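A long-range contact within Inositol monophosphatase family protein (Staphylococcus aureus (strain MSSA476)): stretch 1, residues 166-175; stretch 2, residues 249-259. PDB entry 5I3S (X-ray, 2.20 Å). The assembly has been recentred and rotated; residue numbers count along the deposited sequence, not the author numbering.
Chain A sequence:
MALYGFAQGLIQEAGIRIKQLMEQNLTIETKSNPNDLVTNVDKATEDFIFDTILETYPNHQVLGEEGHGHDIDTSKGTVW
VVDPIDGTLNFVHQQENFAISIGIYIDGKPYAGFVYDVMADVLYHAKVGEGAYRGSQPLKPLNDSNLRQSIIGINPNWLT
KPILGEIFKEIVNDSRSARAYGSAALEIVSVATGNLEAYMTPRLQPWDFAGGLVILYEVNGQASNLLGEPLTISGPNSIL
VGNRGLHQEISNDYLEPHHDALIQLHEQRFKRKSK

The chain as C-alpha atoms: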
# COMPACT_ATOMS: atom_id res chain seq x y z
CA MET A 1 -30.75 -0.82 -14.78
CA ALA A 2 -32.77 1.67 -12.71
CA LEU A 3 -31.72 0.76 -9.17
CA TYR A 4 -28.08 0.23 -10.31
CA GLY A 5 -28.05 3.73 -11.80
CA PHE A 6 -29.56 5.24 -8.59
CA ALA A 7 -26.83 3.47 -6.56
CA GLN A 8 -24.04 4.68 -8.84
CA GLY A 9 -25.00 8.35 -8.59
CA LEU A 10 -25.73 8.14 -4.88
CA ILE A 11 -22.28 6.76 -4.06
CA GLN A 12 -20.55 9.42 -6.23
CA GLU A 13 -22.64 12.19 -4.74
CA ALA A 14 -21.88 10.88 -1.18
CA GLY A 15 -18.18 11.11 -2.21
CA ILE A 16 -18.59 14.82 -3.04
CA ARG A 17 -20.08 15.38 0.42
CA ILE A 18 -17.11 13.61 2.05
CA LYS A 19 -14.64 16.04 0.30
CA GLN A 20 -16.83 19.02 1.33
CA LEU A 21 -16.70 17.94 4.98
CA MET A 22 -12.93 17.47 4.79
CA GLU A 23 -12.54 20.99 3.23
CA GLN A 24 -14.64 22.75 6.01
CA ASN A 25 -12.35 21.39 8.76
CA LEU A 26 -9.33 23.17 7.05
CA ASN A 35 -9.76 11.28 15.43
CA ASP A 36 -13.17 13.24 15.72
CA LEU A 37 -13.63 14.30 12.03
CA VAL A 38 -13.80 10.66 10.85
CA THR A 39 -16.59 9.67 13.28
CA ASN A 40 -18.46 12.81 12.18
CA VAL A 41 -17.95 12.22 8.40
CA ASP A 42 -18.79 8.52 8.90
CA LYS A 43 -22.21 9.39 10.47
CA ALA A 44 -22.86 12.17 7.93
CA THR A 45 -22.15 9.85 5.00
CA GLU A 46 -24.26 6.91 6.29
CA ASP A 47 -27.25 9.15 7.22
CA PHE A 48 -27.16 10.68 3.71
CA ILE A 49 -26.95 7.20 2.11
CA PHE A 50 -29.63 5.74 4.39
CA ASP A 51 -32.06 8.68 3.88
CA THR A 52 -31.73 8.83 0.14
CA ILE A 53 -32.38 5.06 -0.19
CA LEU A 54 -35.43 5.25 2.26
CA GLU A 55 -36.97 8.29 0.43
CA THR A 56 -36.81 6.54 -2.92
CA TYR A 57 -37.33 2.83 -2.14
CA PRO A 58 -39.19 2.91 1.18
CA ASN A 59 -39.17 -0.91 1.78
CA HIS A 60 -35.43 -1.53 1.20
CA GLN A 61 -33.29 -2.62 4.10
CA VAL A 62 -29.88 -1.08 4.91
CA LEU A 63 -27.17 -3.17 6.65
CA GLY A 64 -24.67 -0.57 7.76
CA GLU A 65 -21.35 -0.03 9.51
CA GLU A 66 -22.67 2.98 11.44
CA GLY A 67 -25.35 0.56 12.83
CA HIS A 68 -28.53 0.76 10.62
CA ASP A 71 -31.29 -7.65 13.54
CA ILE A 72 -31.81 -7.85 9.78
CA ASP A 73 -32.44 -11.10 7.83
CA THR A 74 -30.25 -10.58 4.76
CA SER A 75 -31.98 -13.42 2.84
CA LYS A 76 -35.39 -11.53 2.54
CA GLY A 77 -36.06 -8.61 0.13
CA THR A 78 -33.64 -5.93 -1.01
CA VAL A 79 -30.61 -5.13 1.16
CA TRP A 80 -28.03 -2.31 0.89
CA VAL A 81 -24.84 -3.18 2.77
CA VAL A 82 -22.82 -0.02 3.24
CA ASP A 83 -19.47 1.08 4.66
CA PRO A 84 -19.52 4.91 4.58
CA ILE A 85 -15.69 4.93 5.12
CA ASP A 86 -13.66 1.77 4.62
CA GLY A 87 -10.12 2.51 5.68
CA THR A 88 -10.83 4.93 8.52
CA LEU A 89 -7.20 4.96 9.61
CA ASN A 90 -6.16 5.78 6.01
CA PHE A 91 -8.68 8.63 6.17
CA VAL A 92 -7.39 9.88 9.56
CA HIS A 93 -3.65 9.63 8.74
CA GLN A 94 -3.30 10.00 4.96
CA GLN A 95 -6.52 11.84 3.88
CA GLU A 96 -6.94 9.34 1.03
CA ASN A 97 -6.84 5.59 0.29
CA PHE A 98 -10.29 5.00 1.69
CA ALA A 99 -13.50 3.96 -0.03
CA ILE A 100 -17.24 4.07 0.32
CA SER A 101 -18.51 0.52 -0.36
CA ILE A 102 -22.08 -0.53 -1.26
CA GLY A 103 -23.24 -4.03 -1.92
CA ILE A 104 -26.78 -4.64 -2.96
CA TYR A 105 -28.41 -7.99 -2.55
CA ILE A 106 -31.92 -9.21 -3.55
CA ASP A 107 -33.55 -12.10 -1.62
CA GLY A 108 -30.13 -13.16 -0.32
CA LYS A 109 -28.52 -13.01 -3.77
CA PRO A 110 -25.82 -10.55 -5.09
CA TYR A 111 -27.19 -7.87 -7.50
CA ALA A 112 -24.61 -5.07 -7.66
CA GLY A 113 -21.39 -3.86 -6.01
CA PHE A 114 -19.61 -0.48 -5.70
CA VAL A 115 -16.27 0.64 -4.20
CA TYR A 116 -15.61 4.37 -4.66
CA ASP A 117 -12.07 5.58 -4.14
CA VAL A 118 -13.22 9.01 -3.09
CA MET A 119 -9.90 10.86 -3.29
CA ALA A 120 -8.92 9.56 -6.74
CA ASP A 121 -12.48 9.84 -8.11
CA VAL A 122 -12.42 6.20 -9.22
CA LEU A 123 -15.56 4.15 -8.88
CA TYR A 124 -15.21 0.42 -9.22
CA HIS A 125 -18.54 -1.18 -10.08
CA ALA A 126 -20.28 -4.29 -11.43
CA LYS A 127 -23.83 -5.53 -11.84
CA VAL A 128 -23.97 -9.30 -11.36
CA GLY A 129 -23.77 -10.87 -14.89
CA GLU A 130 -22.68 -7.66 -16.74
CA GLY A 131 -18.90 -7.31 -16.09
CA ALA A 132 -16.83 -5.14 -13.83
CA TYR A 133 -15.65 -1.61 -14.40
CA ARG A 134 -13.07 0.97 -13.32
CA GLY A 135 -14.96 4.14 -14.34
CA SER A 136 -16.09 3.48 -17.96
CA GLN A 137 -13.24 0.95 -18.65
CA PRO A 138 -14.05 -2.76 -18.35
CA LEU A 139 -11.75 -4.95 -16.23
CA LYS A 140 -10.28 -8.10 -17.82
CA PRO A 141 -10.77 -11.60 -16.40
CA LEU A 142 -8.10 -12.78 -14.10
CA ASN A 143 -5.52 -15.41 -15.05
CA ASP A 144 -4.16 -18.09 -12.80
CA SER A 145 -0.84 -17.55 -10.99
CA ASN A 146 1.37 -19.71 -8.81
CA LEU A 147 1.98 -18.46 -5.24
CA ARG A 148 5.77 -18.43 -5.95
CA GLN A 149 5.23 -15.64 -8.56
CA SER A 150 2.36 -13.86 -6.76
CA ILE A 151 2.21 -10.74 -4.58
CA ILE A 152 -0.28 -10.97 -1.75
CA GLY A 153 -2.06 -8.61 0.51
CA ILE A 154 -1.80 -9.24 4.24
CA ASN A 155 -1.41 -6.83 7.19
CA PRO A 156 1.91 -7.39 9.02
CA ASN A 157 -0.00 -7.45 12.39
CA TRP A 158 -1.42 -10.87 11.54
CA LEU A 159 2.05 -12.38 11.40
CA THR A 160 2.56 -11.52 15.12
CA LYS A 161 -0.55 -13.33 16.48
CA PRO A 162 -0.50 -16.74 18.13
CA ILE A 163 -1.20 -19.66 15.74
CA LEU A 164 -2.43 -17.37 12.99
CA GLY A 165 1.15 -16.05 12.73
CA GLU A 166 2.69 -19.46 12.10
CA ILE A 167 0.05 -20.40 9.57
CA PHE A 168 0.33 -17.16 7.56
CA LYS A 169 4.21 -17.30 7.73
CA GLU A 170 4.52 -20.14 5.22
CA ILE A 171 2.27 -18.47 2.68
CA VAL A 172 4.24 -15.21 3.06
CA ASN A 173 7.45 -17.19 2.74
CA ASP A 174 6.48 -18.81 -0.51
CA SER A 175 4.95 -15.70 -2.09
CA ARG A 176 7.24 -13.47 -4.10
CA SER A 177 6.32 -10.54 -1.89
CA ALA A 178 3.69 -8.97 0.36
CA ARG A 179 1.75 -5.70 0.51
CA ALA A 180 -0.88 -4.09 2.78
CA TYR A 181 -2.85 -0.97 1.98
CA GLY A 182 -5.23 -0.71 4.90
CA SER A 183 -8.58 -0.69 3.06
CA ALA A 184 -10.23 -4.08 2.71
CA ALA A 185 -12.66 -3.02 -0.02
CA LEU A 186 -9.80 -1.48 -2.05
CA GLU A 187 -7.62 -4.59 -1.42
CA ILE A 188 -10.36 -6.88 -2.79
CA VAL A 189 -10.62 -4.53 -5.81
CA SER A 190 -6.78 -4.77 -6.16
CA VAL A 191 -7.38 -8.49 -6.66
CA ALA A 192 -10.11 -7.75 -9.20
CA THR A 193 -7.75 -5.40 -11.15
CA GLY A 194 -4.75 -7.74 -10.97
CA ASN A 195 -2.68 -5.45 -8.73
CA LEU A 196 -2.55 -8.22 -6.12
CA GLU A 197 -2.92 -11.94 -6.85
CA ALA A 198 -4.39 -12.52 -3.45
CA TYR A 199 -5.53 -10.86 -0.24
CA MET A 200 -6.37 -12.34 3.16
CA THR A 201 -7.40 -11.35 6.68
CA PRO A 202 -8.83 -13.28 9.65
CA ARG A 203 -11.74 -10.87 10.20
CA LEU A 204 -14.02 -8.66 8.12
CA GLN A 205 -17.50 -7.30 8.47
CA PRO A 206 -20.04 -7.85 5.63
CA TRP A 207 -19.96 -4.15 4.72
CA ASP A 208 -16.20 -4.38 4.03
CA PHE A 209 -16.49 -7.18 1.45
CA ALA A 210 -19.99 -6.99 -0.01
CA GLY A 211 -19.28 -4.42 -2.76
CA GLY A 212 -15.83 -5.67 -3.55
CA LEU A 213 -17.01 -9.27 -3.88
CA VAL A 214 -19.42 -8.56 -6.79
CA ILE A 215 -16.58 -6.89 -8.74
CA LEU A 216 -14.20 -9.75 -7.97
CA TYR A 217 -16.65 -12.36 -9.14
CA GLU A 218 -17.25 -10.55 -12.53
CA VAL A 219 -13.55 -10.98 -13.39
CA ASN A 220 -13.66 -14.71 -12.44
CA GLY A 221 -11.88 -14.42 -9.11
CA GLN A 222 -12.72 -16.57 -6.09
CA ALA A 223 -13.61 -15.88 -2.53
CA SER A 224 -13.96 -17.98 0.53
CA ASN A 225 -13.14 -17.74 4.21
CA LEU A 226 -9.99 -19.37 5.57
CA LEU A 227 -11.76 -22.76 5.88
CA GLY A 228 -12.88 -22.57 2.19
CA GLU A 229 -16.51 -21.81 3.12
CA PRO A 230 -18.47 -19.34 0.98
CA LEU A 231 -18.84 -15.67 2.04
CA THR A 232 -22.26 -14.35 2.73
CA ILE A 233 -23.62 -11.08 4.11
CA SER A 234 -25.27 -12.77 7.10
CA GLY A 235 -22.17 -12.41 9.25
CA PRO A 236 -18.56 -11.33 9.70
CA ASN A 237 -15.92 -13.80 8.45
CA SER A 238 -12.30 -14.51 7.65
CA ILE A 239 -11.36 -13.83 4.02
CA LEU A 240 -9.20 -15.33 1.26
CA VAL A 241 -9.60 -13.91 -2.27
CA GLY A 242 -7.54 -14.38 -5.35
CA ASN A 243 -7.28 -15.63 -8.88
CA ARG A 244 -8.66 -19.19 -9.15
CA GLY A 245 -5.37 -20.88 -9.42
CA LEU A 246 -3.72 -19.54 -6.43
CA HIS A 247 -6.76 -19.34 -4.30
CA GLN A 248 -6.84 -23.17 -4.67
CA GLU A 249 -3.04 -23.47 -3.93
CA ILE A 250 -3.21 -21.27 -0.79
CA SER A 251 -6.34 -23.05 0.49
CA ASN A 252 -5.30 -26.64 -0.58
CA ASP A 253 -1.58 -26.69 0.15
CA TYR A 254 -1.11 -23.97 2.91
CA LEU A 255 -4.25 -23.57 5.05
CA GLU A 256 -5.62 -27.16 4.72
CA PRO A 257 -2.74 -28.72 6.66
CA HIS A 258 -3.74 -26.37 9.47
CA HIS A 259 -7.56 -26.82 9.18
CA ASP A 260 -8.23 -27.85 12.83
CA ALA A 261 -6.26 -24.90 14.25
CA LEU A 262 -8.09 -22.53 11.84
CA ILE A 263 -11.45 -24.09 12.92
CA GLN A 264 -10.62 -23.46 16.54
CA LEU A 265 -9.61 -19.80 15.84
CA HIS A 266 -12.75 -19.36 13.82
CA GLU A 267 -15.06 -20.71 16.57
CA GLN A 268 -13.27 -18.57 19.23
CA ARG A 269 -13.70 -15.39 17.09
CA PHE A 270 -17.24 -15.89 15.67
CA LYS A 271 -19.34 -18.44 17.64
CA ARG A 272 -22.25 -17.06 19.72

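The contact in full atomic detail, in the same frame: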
# COMPACT_ATOMS: atom_id res chain seq x y z
N GLU A 166 1.90 -18.35 12.64
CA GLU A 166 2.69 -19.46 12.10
C GLU A 166 2.11 -19.94 10.80
O GLU A 166 2.84 -20.19 9.83
CB GLU A 166 2.81 -20.64 13.10
CG GLU A 166 4.01 -20.58 14.04
CD GLU A 166 5.35 -20.56 13.31
OE1 GLU A 166 6.05 -19.52 13.36
OE2 GLU A 166 5.70 -21.57 12.67
N ILE A 167 0.79 -20.01 10.76
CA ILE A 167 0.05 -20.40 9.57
C ILE A 167 0.23 -19.42 8.43
O ILE A 167 0.60 -19.84 7.34
CB ILE A 167 -1.42 -20.62 9.93
CG1 ILE A 167 -1.54 -21.78 10.93
CG2 ILE A 167 -2.23 -20.89 8.68
CD1 ILE A 167 -2.85 -21.81 11.69
N PHE A 168 0.06 -18.11 8.66
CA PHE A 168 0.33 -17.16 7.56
C PHE A 168 1.83 -17.04 7.15
O PHE A 168 2.14 -16.62 6.01
CB PHE A 168 -0.26 -15.76 7.84
CG PHE A 168 -1.77 -15.64 7.68
CD1 PHE A 168 -2.44 -16.14 6.58
CD2 PHE A 168 -2.51 -14.88 8.60
CE1 PHE A 168 -3.82 -15.95 6.43
CE2 PHE A 168 -3.88 -14.70 8.46
CZ PHE A 168 -4.53 -15.25 7.38
N LYS A 169 2.77 -17.43 8.03
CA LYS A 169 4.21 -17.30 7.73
C LYS A 169 4.65 -18.07 6.51
O LYS A 169 5.42 -17.55 5.72
CB LYS A 169 5.11 -17.71 8.91
CG LYS A 169 5.81 -16.54 9.60
CD LYS A 169 5.10 -16.02 10.84
CE LYS A 169 6.05 -15.32 11.80
NZ LYS A 169 6.71 -16.34 12.65
N GLU A 170 4.15 -19.29 6.35
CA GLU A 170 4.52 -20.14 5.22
C GLU A 170 4.01 -19.52 3.92
O GLU A 170 4.74 -19.42 2.94
CB GLU A 170 4.07 -21.61 5.44
CG GLU A 170 5.05 -22.46 6.29
N ILE A 171 2.79 -19.00 3.91
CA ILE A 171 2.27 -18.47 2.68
C ILE A 171 3.03 -17.16 2.32
O ILE A 171 3.30 -16.91 1.15
CB ILE A 171 0.73 -18.41 2.61
CG1 ILE A 171 0.20 -17.02 2.43
CG2 ILE A 171 -0.01 -19.12 3.75
CD1 ILE A 171 0.04 -16.73 0.96
N VAL A 172 3.43 -16.37 3.31
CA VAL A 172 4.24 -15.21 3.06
C VAL A 172 5.63 -15.62 2.53
O VAL A 172 6.18 -15.01 1.60
CB VAL A 172 4.38 -14.37 4.32
CG1 VAL A 172 5.34 -13.21 4.09
CG2 VAL A 172 3.03 -13.82 4.71
N ASN A 173 6.17 -16.68 3.12
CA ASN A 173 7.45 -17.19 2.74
C ASN A 173 7.49 -17.65 1.30
O ASN A 173 8.48 -17.40 0.61
CB ASN A 173 7.89 -18.32 3.65
CG ASN A 173 9.06 -17.91 4.47
OD1 ASN A 173 8.90 -17.35 5.58
ND2 ASN A 173 10.29 -18.11 3.90
N ASP A 174 6.44 -18.31 0.84
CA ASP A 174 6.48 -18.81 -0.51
C ASP A 174 6.14 -17.72 -1.51
O ASP A 174 6.70 -17.71 -2.60
CB ASP A 174 5.66 -20.09 -0.66
CG ASP A 174 6.32 -21.26 0.12
OD1 ASP A 174 7.55 -21.51 -0.06
OD2 ASP A 174 5.65 -21.91 0.94
N SER A 175 5.27 -16.78 -1.15
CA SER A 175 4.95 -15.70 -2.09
C SER A 175 6.22 -14.92 -2.45
O SER A 175 7.26 -14.97 -1.77
CB SER A 175 3.85 -14.78 -1.59
OG SER A 175 4.01 -14.52 -0.22
N GLU A 249 -4.36 -23.14 -4.55
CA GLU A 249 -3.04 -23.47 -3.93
C GLU A 249 -2.90 -22.98 -2.47
O GLU A 249 -2.37 -23.71 -1.61
CB GLU A 249 -1.90 -22.87 -4.78
CG GLU A 249 -0.45 -23.19 -4.35
CD GLU A 249 0.56 -22.48 -5.18
OE1 GLU A 249 0.20 -21.68 -6.11
OE2 GLU A 249 1.78 -22.63 -4.87
N ILE A 250 -3.30 -21.74 -2.18
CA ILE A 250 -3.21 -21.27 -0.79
C ILE A 250 -4.14 -22.10 0.11
O ILE A 250 -3.72 -22.52 1.19
CB ILE A 250 -3.55 -19.76 -0.62
CG1 ILE A 250 -2.54 -18.89 -1.36
CG2 ILE A 250 -3.52 -19.37 0.85
CD1 ILE A 250 -2.99 -17.47 -1.58
N SER A 251 -5.39 -22.29 -0.31
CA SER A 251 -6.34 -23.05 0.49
C SER A 251 -5.86 -24.51 0.61
O SER A 251 -5.67 -25.00 1.73
CB SER A 251 -7.75 -22.94 -0.07
OG SER A 251 -8.72 -23.45 0.86
N ASN A 252 -5.56 -25.17 -0.52
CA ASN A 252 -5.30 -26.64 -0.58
C ASN A 252 -3.97 -27.09 0.03
O ASN A 252 -3.89 -28.05 0.78
N ASP A 253 -2.93 -26.33 -0.23
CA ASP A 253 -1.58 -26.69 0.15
C ASP A 253 -1.12 -25.93 1.43
O ASP A 253 -0.31 -26.43 2.18
CB ASP A 253 -0.78 -26.37 -1.13
CG ASP A 253 0.65 -26.65 -1.04
OD1 ASP A 253 1.22 -26.75 0.04
OD2 ASP A 253 1.24 -26.73 -2.13
N TYR A 254 -1.66 -24.75 1.74
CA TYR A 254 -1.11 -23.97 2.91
C TYR A 254 -2.01 -23.79 4.13
O TYR A 254 -1.50 -23.72 5.22
CB TYR A 254 -0.56 -22.61 2.46
CG TYR A 254 0.61 -22.82 1.55
CD1 TYR A 254 1.86 -23.09 2.08
CD2 TYR A 254 0.47 -22.81 0.18
CE1 TYR A 254 2.94 -23.33 1.25
CE2 TYR A 254 1.55 -23.00 -0.66
CZ TYR A 254 2.78 -23.27 -0.11
OH TYR A 254 3.81 -23.51 -0.93
N LEU A 255 -3.33 -23.70 3.94
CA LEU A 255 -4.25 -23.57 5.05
C LEU A 255 -4.83 -24.91 5.48
O LEU A 255 -5.04 -25.11 6.66
CB LEU A 255 -5.37 -22.62 4.67
CG LEU A 255 -4.99 -21.20 4.20
CD1 LEU A 255 -6.29 -20.40 4.05
CD2 LEU A 255 -3.98 -20.51 5.11
N GLU A 256 -5.11 -25.79 4.50
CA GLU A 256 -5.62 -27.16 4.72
C GLU A 256 -4.83 -27.95 5.76
O GLU A 256 -5.41 -28.47 6.69
CB GLU A 256 -5.63 -27.97 3.41
CG GLU A 256 -6.93 -28.70 3.10
CD GLU A 256 -7.45 -29.44 4.29
OE1 GLU A 256 -6.74 -30.35 4.76
OE2 GLU A 256 -8.54 -29.05 4.76
N PRO A 257 -3.49 -27.99 5.64
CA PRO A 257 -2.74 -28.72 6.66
C PRO A 257 -2.87 -28.15 8.06
O PRO A 257 -2.43 -28.76 9.03
CB PRO A 257 -1.28 -28.62 6.17
CG PRO A 257 -1.40 -28.30 4.70
CD PRO A 257 -2.60 -27.41 4.62
N HIS A 258 -3.50 -26.98 8.18
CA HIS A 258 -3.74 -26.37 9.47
C HIS A 258 -5.24 -26.21 9.72
O HIS A 258 -5.63 -25.36 10.55
CB HIS A 258 -2.94 -25.04 9.54
CG HIS A 258 -1.47 -25.22 9.25
ND1 HIS A 258 -0.67 -26.09 9.97
CD2 HIS A 258 -0.66 -24.67 8.31
CE1 HIS A 258 0.56 -26.07 9.48
NE2 HIS A 258 0.59 -25.21 8.48
N HIS A 259 -6.09 -27.06 9.10
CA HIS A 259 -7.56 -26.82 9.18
C HIS A 259 -8.10 -26.78 10.61
O HIS A 259 -8.91 -25.96 10.93
CB HIS A 259 -8.41 -27.80 8.33
O HOH W 1 0.72 -22.47 6.06

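This is a small, mainly apolar helix-to-helix contact, in which two isoleucines of one helix pack against Ile 250, Tyr 254 and Leu 255 of the other helix and His 258 just beyond it, with a single water linking the backbones and an acidic side chain at the margin. The helix of residues 166–174 and the helix that includes residues 249–255 approach to 9.9 Å between axes, and their N-to-C directions differ by 120°, so they cross obliquely. Together the stretches bury 418 Å².

Ile 167 and Ile 171 lie one helical turn apart and so present their side chains to the same partner. Ile 171 sits at the centre. CG2 of Ile 171 lies 3.8 Å from CB of Tyr 254 and 4.4 Å from CD2 of Leu 255, while CD1 of Ile 171 reaches CD1 of Ile 250 at 4.0 Å. The branched side chain thus meets neighbours in more than one direction, although its chi1 of 120° falls between the usual wells. One turn earlier, CG2 of Ile 167 packs 4.0 Å from CD2 of Leu 255, and CG1 of Ile 167 lies 3.8 Å from CB of His 258. Leu 255 therefore touches both isoleucines; its CA-to-CB bond points sideways, but the end of the side chain comes nearer. Aliphatic groups suit these buried positions because they fill space without leaving polar atoms unsatisfied.

Tyr 254 suits the border between this apolar patch and solvent. Its CA-to-CB bond points toward the first helix, and with chi1 in m the ring extends along that helix, passing Glu 170, whose CB is 4.3 Å from CD1 of Tyr 254, to reach Asp 174. There OD2 of Asp 174 lies 3.1 Å from both CE1 and OH of Tyr 254. An aromatic residue with a polar tip can cover aliphatic neighbours near its base while placing its hydroxyl among polar atoms at the partly exposed edge.

The backbone contributes through water 1, which donates to O of Ile 167 at 2.9 Å and to O of Tyr 254 at 2.7 Å. Two carbonyls cannot hydrogen-bond to each other, and a water with two protons can join them. On the second helix, N of Leu 255 bonds to O of Ile 250 at 3.0 Å and N of Glu 256 to O of Ser 251 at 2.9 Å, the pattern of a wider pi-type turn. Tyr 254 and Leu 255, adjacent in this widened segment, both contact Ile 171.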